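Local coordinates for tail fiber protein (Acinetobacter phage AM24, PDB 5W5P) that probably recognises, and may degrade, the capsular polysaccharide of its Acinetobacter baumannii host as a trimeric tailspike, at residues G434-A437 with R438-Q441; A442-L445 with H446-R450; F182-K185 with R186-G189. All blocks are in the same frame, centred on the assembly; numbering follows the deposited sequence.

Contact 1 of 3, residues G434-A437 with R438-Q441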
ATOM      1  N   GLY A 434      -6.803   9.807 -24.656  1.00 54.24           N
ATOM      2  CA  GLY A 434      -7.902   9.769 -25.600  1.00 55.07           C
ATOM      3  C   GLY A 434      -9.148  10.519 -25.179  1.00 54.38           C
ATOM      4  O   GLY A 434     -10.056  10.690 -26.003  1.00 54.62           O
ATOM      5  N   GLY A 435      -9.233  10.962 -23.927  1.00 50.65           N
ATOM      6  CA  GLY A 435     -10.348  11.758 -23.466  1.00 53.78           C
ATOM      7  C   GLY A 435      -9.884  13.099 -22.935  1.00 59.41           C
ATOM      8  O   GLY A 435      -8.913  13.669 -23.444  1.00 60.75           O
ATOM      9  N   ASN A 436     -10.561  13.612 -21.913  1.00 59.49           N
ATOM     10  CA  ASN A 436     -10.163  14.870 -21.302  1.00 56.22           C
ATOM     11  C   ASN A 436     -10.682  14.905 -19.875  1.00 57.26           C
ATOM     12  O   ASN A 436     -11.656  14.229 -19.534  1.00 58.85           O
ATOM     13  CB  ASN A 436     -10.689  16.068 -22.092  1.00 56.63           C
ATOM     14  CG  ASN A 436     -12.194  16.046 -22.230  1.00 59.72           C
ATOM     15  OD1 ASN A 436     -12.917  16.596 -21.397  1.00 57.42           O
ATOM     16  ND2 ASN A 436     -12.678  15.400 -23.286  1.00 61.64           N
ATOM     17  N   ALA A 437     -10.012  15.708 -19.043  1.00 56.30           N
ATOM     18  CA  ALA A 437     -10.442  15.857 -17.659  1.00 50.13           C
ATOM     19  C   ALA A 437     -11.740  16.645 -17.550  1.00 50.25           C
ATOM     20  O   ALA A 437     -12.553  16.377 -16.657  1.00 54.49           O
ATOM     21  CB  ALA A 437      -9.346  16.533 -16.839  1.00 43.96           C
ATOM     22  N   ARG A 438     -11.955  17.610 -18.448  1.00 46.85           N
ATOM     23  CA  ARG A 438     -13.098  18.508 -18.321  1.00 50.53           C
ATOM     24  C   ARG A 438     -14.422  17.753 -18.367  1.00 51.44           C
ATOM     25  O   ARG A 438     -15.381  18.139 -17.690  1.00 54.51           O
ATOM     26  CB  ARG A 438     -13.045  19.569 -19.422  1.00 53.50           C
ATOM     27  CG  ARG A 438     -14.028  20.707 -19.228  1.00 56.90           C
ATOM     28  CD  ARG A 438     -13.942  21.723 -20.354  1.00 59.62           C
ATOM     29  NE  ARG A 438     -12.672  22.443 -20.367  1.00 61.36           N
ATOM     30  CZ  ARG A 438     -12.389  23.455 -19.554  1.00 60.05           C
ATOM     31  NH1 ARG A 438     -13.285  23.852 -18.660  1.00 60.93           N
ATOM     32  NH2 ARG A 438     -11.211  24.063 -19.630  1.00 57.34           N
ATOM     33  N   ARG A 439     -14.482  16.670 -19.143  1.00 48.38           N
ATOM     34  CA  ARG A 439     -15.691  15.865 -19.289  1.00 46.93           C
ATOM     35  C   ARG A 439     -16.175  15.281 -17.963  1.00 44.63           C
ATOM     36  O   ARG A 439     -17.362  14.954 -17.831  1.00 40.98           O
ATOM     37  CB  ARG A 439     -15.404  14.765 -20.319  1.00 52.81           C
ATOM     38  CG  ARG A 439     -16.199  13.480 -20.198  1.00 53.75           C
ATOM     39  CD  ARG A 439     -15.620  12.412 -21.106  1.00 52.79           C
ATOM     40  NE  ARG A 439     -15.283  12.935 -22.428  1.00 55.37           N
ATOM     41  CZ  ARG A 439     -14.520  12.302 -23.314  1.00 60.70           C
ATOM     42  NH1 ARG A 439     -14.008  11.111 -23.030  1.00 63.93           N
ATOM     43  NH2 ARG A 439     -14.270  12.855 -24.489  1.00 62.03           N
ATOM     44  N   HIS A 440     -15.294  15.160 -16.973  1.00 47.22           N
ATOM     45  CA  HIS A 440     -15.683  14.621 -15.676  1.00 46.83           C
ATOM     46  C   HIS A 440     -16.420  15.629 -14.804  1.00 43.20           C
ATOM     47  O   HIS A 440     -16.941  15.241 -13.753  1.00 37.64           O
ATOM     48  CB  HIS A 440     -14.448  14.099 -14.938  1.00 46.11           C
ATOM     49  CG  HIS A 440     -13.759  12.975 -15.649  1.00 49.27           C
ATOM     50  ND1 HIS A 440     -13.078  13.150 -16.835  1.00 48.80           N
ATOM     51  CD2 HIS A 440     -13.671  11.656 -15.354  1.00 48.21           C
ATOM     52  CE1 HIS A 440     -12.594  11.988 -17.237  1.00 49.04           C
ATOM     53  NE2 HIS A 440     -12.937  11.066 -16.355  1.00 48.87           N
ATOM     54  N   GLN A 441     -16.481  16.897 -15.223  1.00 45.75           N
ATOM     55  CA  GLN A 441     -17.114  17.976 -14.454  1.00 47.99           C
ATOM     56  C   GLN A 441     -16.534  18.073 -13.045  1.00 46.77           C
ATOM     57  O   GLN A 441     -17.259  18.255 -12.066  1.00 44.76           O
ATOM     58  CB  GLN A 441     -18.636  17.809 -14.395  1.00 50.73           C
ATOM     59  CG  GLN A 441     -19.283  17.363 -15.688  1.00 52.95           C
ATOM     60  CD  GLN A 441     -19.055  18.337 -16.814  1.00 59.58           C
ATOM     61  OE1 GLN A 441     -19.047  19.550 -16.605  1.00 65.32           O
ATOM     62  NE2 GLN A 441     -18.871  17.814 -18.023  1.00 63.04           N
TER

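Contact 2 of 3, residues A442-L445 with H446-R450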
ATOM      1  N   ALA A 442     -15.218  17.941 -12.937  1.00 48.48           N
ATOM      2  CA  ALA A 442     -14.602  17.958 -11.623  1.00 44.10           C
ATOM      3  C   ALA A 442     -13.700  19.179 -11.466  1.00 41.62           C
ATOM      4  O   ALA A 442     -13.148  19.681 -12.449  1.00 43.53           O
ATOM      5  CB  ALA A 442     -13.783  16.683 -11.380  1.00 37.80           C
ATOM      6  N   PRO A 443     -13.538  19.686 -10.245  1.00 39.91           N
ATOM      7  CA  PRO A 443     -12.607  20.802 -10.037  1.00 38.53           C
ATOM      8  C   PRO A 443     -11.187  20.420 -10.427  1.00 38.63           C
ATOM      9  O   PRO A 443     -10.779  19.261 -10.333  1.00 36.31           O
ATOM     10  CB  PRO A 443     -12.717  21.086  -8.532  1.00 36.51           C
ATOM     11  CG  PRO A 443     -14.047  20.529  -8.131  1.00 37.92           C
ATOM     12  CD  PRO A 443     -14.258  19.326  -9.009  1.00 39.85           C
ATOM     13  N   LYS A 444     -10.439  21.418 -10.888  1.00 42.33           N
ATOM     14  CA  LYS A 444      -9.026  21.273 -11.208  1.00 39.06           C
ATOM     15  C   LYS A 444      -8.212  21.959 -10.120  1.00 39.93           C
ATOM     16  O   LYS A 444      -8.432  23.141  -9.835  1.00 38.54           O
ATOM     17  CB  LYS A 444      -8.707  21.872 -12.582  1.00 36.05           C
ATOM     18  CG  LYS A 444      -7.222  21.882 -12.929  1.00 38.04           C
ATOM     19  CD  LYS A 444      -6.917  22.739 -14.155  1.00 40.34           C
ATOM     20  CE  LYS A 444      -6.986  21.925 -15.440  1.00 46.92           C
ATOM     21  NZ  LYS A 444      -5.880  20.917 -15.512  1.00 51.52           N
ATOM     22  N   LEU A 445      -7.294  21.216  -9.501  1.00 41.63           N
ATOM     23  CA  LEU A 445      -6.459  21.780  -8.446  1.00 39.04           C
ATOM     24  C   LEU A 445      -5.658  22.963  -8.978  1.00 37.16           C
ATOM     25  O   LEU A 445      -5.212  22.962 -10.129  1.00 39.94           O
ATOM     26  CB  LEU A 445      -5.519  20.707  -7.886  1.00 39.05           C
ATOM     27  CG  LEU A 445      -4.990  20.906  -6.461  1.00 37.85           C
ATOM     28  CD1 LEU A 445      -6.134  20.995  -5.464  1.00 39.30           C
ATOM     29  CD2 LEU A 445      -4.028  19.787  -6.075  1.00 36.39           C
ATOM     30  N   HIS A 446      -5.477  23.983  -8.129  1.00 36.93           N
ATOM     31  CA  HIS A 446      -4.834  25.218  -8.579  1.00 37.16           C
ATOM     32  C   HIS A 446      -3.394  24.987  -9.008  1.00 37.94           C
ATOM     33  O   HIS A 446      -2.865  25.741  -9.833  1.00 40.84           O
ATOM     34  CB  HIS A 446      -4.894  26.288  -7.483  1.00 36.15           C
ATOM     35  CG  HIS A 446      -3.962  26.046  -6.336  1.00 37.51           C
ATOM     36  ND1 HIS A 446      -2.625  26.380  -6.379  1.00 37.75           N
ATOM     37  CD2 HIS A 446      -4.179  25.522  -5.107  1.00 37.51           C
ATOM     38  CE1 HIS A 446      -2.056  26.062  -5.231  1.00 37.32           C
ATOM     39  NE2 HIS A 446      -2.978  25.540  -4.440  1.00 38.79           N
ATOM     40  N   THR A 447      -2.750  23.950  -8.464  1.00 34.98           N
ATOM     41  CA  THR A 447      -1.373  23.641  -8.839  1.00 36.90           C
ATOM     42  C   THR A 447      -1.259  23.293 -10.318  1.00 41.18           C
ATOM     43  O   THR A 447      -0.291  23.678 -10.981  1.00 43.36           O
ATOM     44  CB  THR A 447      -0.850  22.491  -7.981  1.00 39.39           C
ATOM     45  OG1 THR A 447      -1.753  21.384  -8.084  1.00 42.35           O
ATOM     46  CG2 THR A 447      -0.745  22.919  -6.523  1.00 33.27           C
ATOM     47  N   GLU A 448      -2.237  22.557 -10.855  1.00 42.99           N
ATOM     48  CA  GLU A 448      -2.226  22.207 -12.271  1.00 39.69           C
ATOM     49  C   GLU A 448      -2.504  23.413 -13.163  1.00 44.64           C
ATOM     50  O   GLU A 448      -2.259  23.347 -14.374  1.00 34.55           O
ATOM     51  CB  GLU A 448      -3.239  21.090 -12.532  1.00 37.53           C
ATOM     52  CG  GLU A 448      -2.958  19.824 -11.709  1.00 37.89           C
ATOM     53  CD  GLU A 448      -3.748  18.611 -12.167  1.00 41.34           C
ATOM     54  OE1 GLU A 448      -4.753  18.769 -12.893  1.00 41.41           O
ATOM     55  OE2 GLU A 448      -3.356  17.487 -11.796  1.00 44.06           O
ATOM     56  N   ALA A 449      -3.021  24.504 -12.600  1.00 41.73           N
ATOM     57  CA  ALA A 449      -3.155  25.761 -13.317  1.00 39.74           C
ATOM     58  C   ALA A 449      -1.942  26.659 -13.125  1.00 36.01           C
ATOM     59  O   ALA A 449      -2.018  27.857 -13.418  1.00 35.24           O
ATOM     60  CB  ALA A 449      -4.431  26.492 -12.887  1.00 34.54           C
ATOM     61  N   ARG A 450      -0.833  26.103 -12.633  1.00 37.11           N
ATOM     62  CA  ARG A 450       0.416  26.842 -12.446  1.00 40.77           C
ATOM     63  C   ARG A 450       0.244  28.011 -11.478  1.00 42.22           C
ATOM     64  O   ARG A 450       0.901  29.047 -11.616  1.00 44.47           O
ATOM     65  CB  ARG A 450       0.984  27.323 -13.788  1.00 38.92           C
ATOM     66  CG  ARG A 450       1.440  26.192 -14.699  1.00 39.83           C
ATOM     67  CD  ARG A 450       1.419  26.605 -16.156  1.00 39.06           C
ATOM     68  NE  ARG A 450       1.497  25.451 -17.043  1.00 36.99           N
ATOM     69  CZ  ARG A 450       2.438  25.273 -17.964  1.00 40.43           C
ATOM     70  NH1 ARG A 450       3.393  26.177 -18.135  1.00 39.54           N
ATOM     71  NH2 ARG A 450       2.424  24.184 -18.720  1.00 43.04           N
TER
HETATM   72  O   HOH W   1      -3.639  22.118 -16.220  1.00 45.02           O
HETATM   73  O   HOH W   2      -6.791  18.777 -10.760  1.00 36.77           O

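Contact 3 of 3, residues F182-K185 with R186-G189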
ATOM      1  N   PHE A 182     -15.722 -25.613   3.056  1.00 38.07           N
ATOM      2  CA  PHE A 182     -15.112 -25.421   4.362  1.00 40.55           C
ATOM      3  C   PHE A 182     -15.947 -24.420   5.145  1.00 46.12           C
ATOM      4  O   PHE A 182     -16.272 -23.339   4.639  1.00 48.13           O
ATOM      5  CB  PHE A 182     -13.663 -24.951   4.227  1.00 39.32           C
ATOM      6  CG  PHE A 182     -12.721 -26.041   3.805  1.00 39.49           C
ATOM      7  CD1 PHE A 182     -12.483 -27.126   4.637  1.00 37.85           C
ATOM      8  CD2 PHE A 182     -12.097 -26.000   2.569  1.00 44.91           C
ATOM      9  CE1 PHE A 182     -11.626 -28.144   4.250  1.00 38.15           C
ATOM     10  CE2 PHE A 182     -11.238 -27.014   2.171  1.00 44.81           C
ATOM     11  CZ  PHE A 182     -11.002 -28.089   3.017  1.00 40.92           C
ATOM     12  N   THR A 183     -16.318 -24.797   6.364  1.00 44.36           N
ATOM     13  CA  THR A 183     -17.131 -23.951   7.223  1.00 39.42           C
ATOM     14  C   THR A 183     -16.748 -24.254   8.665  1.00 41.16           C
ATOM     15  O   THR A 183     -15.775 -24.964   8.928  1.00 42.30           O
ATOM     16  CB  THR A 183     -18.621 -24.179   6.940  1.00 39.55           C
ATOM     17  OG1 THR A 183     -19.405 -23.265   7.715  1.00 43.60           O
ATOM     18  CG2 THR A 183     -19.022 -25.605   7.299  1.00 39.33           C
ATOM     19  N   SER A 184     -17.515 -23.717   9.607  1.00 42.25           N
ATOM     20  CA  SER A 184     -17.303 -24.038  11.008  1.00 41.12           C
ATOM     21  C   SER A 184     -18.032 -25.328  11.355  1.00 46.22           C
ATOM     22  O   SER A 184     -19.158 -25.561  10.907  1.00 44.96           O
ATOM     23  CB  SER A 184     -17.786 -22.899  11.903  1.00 39.97           C
ATOM     24  OG  SER A 184     -19.201 -22.812  11.885  1.00 42.68           O
ATOM     25  N   LYS A 185     -17.376 -26.175  12.153  1.00 50.44           N
ATOM     26  CA  LYS A 185     -17.999 -27.433  12.554  1.00 47.60           C
ATOM     27  C   LYS A 185     -19.258 -27.193  13.375  1.00 47.07           C
ATOM     28  O   LYS A 185     -20.241 -27.929  13.239  1.00 52.30           O
ATOM     29  CB  LYS A 185     -17.008 -28.296  13.334  1.00 46.67           C
ATOM     30  CG  LYS A 185     -17.553 -29.671  13.709  1.00 49.27           C
ATOM     31  CD  LYS A 185     -16.548 -30.468  14.538  1.00 49.08           C
ATOM     32  CE  LYS A 185     -15.999 -31.651  13.762  1.00 53.63           C
ATOM     33  NZ  LYS A 185     -16.609 -32.948  14.178  1.00 59.99           N
ATOM     34  N   ARG A 186     -19.259 -26.162  14.227  1.00 44.83           N
ATOM     35  CA  ARG A 186     -20.395 -25.972  15.123  1.00 45.25           C
ATOM     36  C   ARG A 186     -21.622 -25.416  14.416  1.00 48.63           C
ATOM     37  O   ARG A 186     -22.694 -25.363  15.030  1.00 51.15           O
ATOM     38  CB  ARG A 186     -20.015 -25.071  16.296  1.00 42.97           C
ATOM     39  CG  ARG A 186     -19.613 -23.660  15.929  1.00 44.71           C
ATOM     40  CD  ARG A 186     -19.418 -22.842  17.189  1.00 42.05           C
ATOM     41  NE  ARG A 186     -18.863 -21.521  16.920  1.00 45.78           N
ATOM     42  CZ  ARG A 186     -18.740 -20.561  17.835  1.00 46.37           C
ATOM     43  NH1 ARG A 186     -19.136 -20.774  19.080  1.00 45.92           N
ATOM     44  NH2 ARG A 186     -18.218 -19.387  17.507  1.00 47.39           N
ATOM     45  N   SER A 187     -21.500 -25.015  13.152  1.00 49.95           N
ATOM     46  CA  SER A 187     -22.653 -24.628  12.350  1.00 46.96           C
ATOM     47  C   SER A 187     -23.283 -25.800  11.609  1.00 46.54           C
ATOM     48  O   SER A 187     -24.393 -25.653  11.085  1.00 50.67           O
ATOM     49  CB  SER A 187     -22.258 -23.551  11.335  1.00 47.39           C
ATOM     50  OG  SER A 187     -21.552 -24.116  10.242  1.00 44.09           O
ATOM     51  N   ILE A 188     -22.614 -26.952  11.547  1.00 42.92           N
ATOM     52  CA  ILE A 188     -23.171 -28.103  10.848  1.00 46.59           C
ATOM     53  C   ILE A 188     -24.374 -28.630  11.619  1.00 50.22           C
ATOM     54  O   ILE A 188     -24.287 -28.925  12.817  1.00 51.16           O
ATOM     55  CB  ILE A 188     -22.103 -29.189  10.658  1.00 46.94           C
ATOM     56  CG1 ILE A 188     -20.981 -28.670   9.755  1.00 45.14           C
ATOM     57  CG2 ILE A 188     -22.727 -30.455  10.077  1.00 44.01           C
ATOM     58  CD1 ILE A 188     -19.774 -29.577   9.684  1.00 41.51           C
ATOM     59  N   GLY A 189     -25.505 -28.762  10.924  1.00 52.87           N
ATOM     60  CA  GLY A 189     -26.769 -29.059  11.551  1.00 53.00           C
ATOM     61  C   GLY A 189     -27.581 -27.839  11.933  1.00 53.97           C
ATOM     62  O   GLY A 189     -28.784 -27.966  12.187  1.00 55.49           O
TER
HETATM   63  O   HOH W   3     -22.136 -23.972   7.698  1.00 35.27           O

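Contact 1 of 3, residues G434-A437 with R438-Q441
Asn436 reaches forward over the 3-10 turn 438-440 and takes the backbone N-H of Arg439. Its CB stays near the backbone, 4.2 Å from Arg438 N, and chi1 of 58° sets CG between the backbone N and the carbonyl carbon, which brings the amide up against Arg439. CG then packs 3.9 Å from Arg439 CB. At the tip, OD1 accepts from Arg439 N at 2.7 Å, the donor tilted 26° from the carbonyl plane. ND2 lies over one face of the Arg439 guanidinium, 3.2 Å from NH2; the two planes are 79° apart, and with two donors facing each other this is packing alone. Arg439 NH1 donates to Tyr416 O, and the guanidinium also makes a cation-pi contact with Tyr416. Ala437 O is gripped twice by His440, through N at 3.0 Å and ND1 at 3.3 Å, both from the same face of its carbonyl plane, while ND1 adds a weak bond to Asn436 O. His440 NE2 accepts from Met418 N, so the imidazole is held at both nitrogens. Arg438 turns outward to a salt bridge with Asp454 of the second subunit. This is a short 3-10 turn in the linker that leaves the parallel beta-helix of the tailspike.

Contact 2 of 3, residues A442-L445 with H446-R450
The backbone turns at Leu445-Arg450, with helical angles at His446, Thr447 and Glu448 and a weak bond from Glu448 N to Leu445 O, 3.1 Å long, followed by Ala449 N to His446 O (weak) and Arg450 N to Thr447 O. This run of turns lies in the linker between the parallel beta-helix and the antiparallel C-terminal domain, where the three subunits of the tailspike meet. Leu445 and Thr447 point the same way and lie side by side, Leu445 CD2 resting 3.4 Å from Thr447 OG1; that hydroxyl bonds to Thr426 of the third subunit. Thr447 CG2 sits over one face of the His446 ring, offset toward its rim. His446 joins the subunits: its N donates to His446 NE2 of the second subunit, its own NE2 pairs in the same way with His446 N of the third, and ND1 is taken up by Val451 O. On the less buried side, Lys444 folds over Glu448. Its chain leaves with CG anti to the backbone N (chi1 174°), then bends twice, which brings NZ to 3.6 Å from Glu448 OE1 in a long salt bridge. Glu448 OE2 is held by Gly429 N, which fixes the carboxylate from its other oxygen. One water accepts from Lys444 NZ and lies 2.6 Å from Glu448 O; a second accepts from Leu445 N at 2.8 Å and donates weakly to Glu448 OE1.

Contact 3 of 3, residues F182-K185 with R186-G189
Ser187 turns its hydroxyl back over the end of strand 182-184 and donates from OG to Ser184 O, 2.9 Å away and tilted 22° from the carbonyl plane. Chi1 of 77° tucks OG between the backbone N and the carbonyl carbon, so that Ser187 N and OG can bond to one acceptor; N reaches Ser184 O at 3.3 Å from the same face, well above the carbonyl plane. Ser184 OG lies beside the hydroxymethyl group, 3.2 Å from Ser187 CB, and is bonded to Leu197 O. The strand pairs in parallel with 151-153, as expected of successive rungs in a parallel beta-helix, and the chain leaves it here through two overlapping turns, the second closed by Ile188 N to Lys185 O at 3.1 Å. Ile188 packs on that same carbonyl, with CB 3.4 Å from Lys185 O and CD1 lying against Lys185 CA. Arg186 extends away from the turn to Tyr198, giving it a cation-pi contact and an NH2 bond to its O. A water donates to Ser187 OG at 2.6 Å and also bonds Thr183 OG1, tying Thr183, one residue before the strand's end, to the turn; Arg225 packs on Thr183, Ser184 and Ser187.

Contacts 1 and 2 follow directly in sequence, their centres 13 Å apart, and share the linker between strands 431-432 and 451-461; both touch neighbouring subunits. Contact 1 lies nearer the surface and relies on an amide, a histidine and backbone carbonyls, whereas contact 2 is mostly buried at the junction of the three chains and adds aliphatic packing, a salt bridge and bridging waters. Contact 3 stands apart, about 51 Å from contact 1 and 55 Å from contact 2 between centres, on the opposite side of the chain's centre. Partly buried, it ends a beta-helix strand with hydroxyl chemistry, and no other subunit touches it.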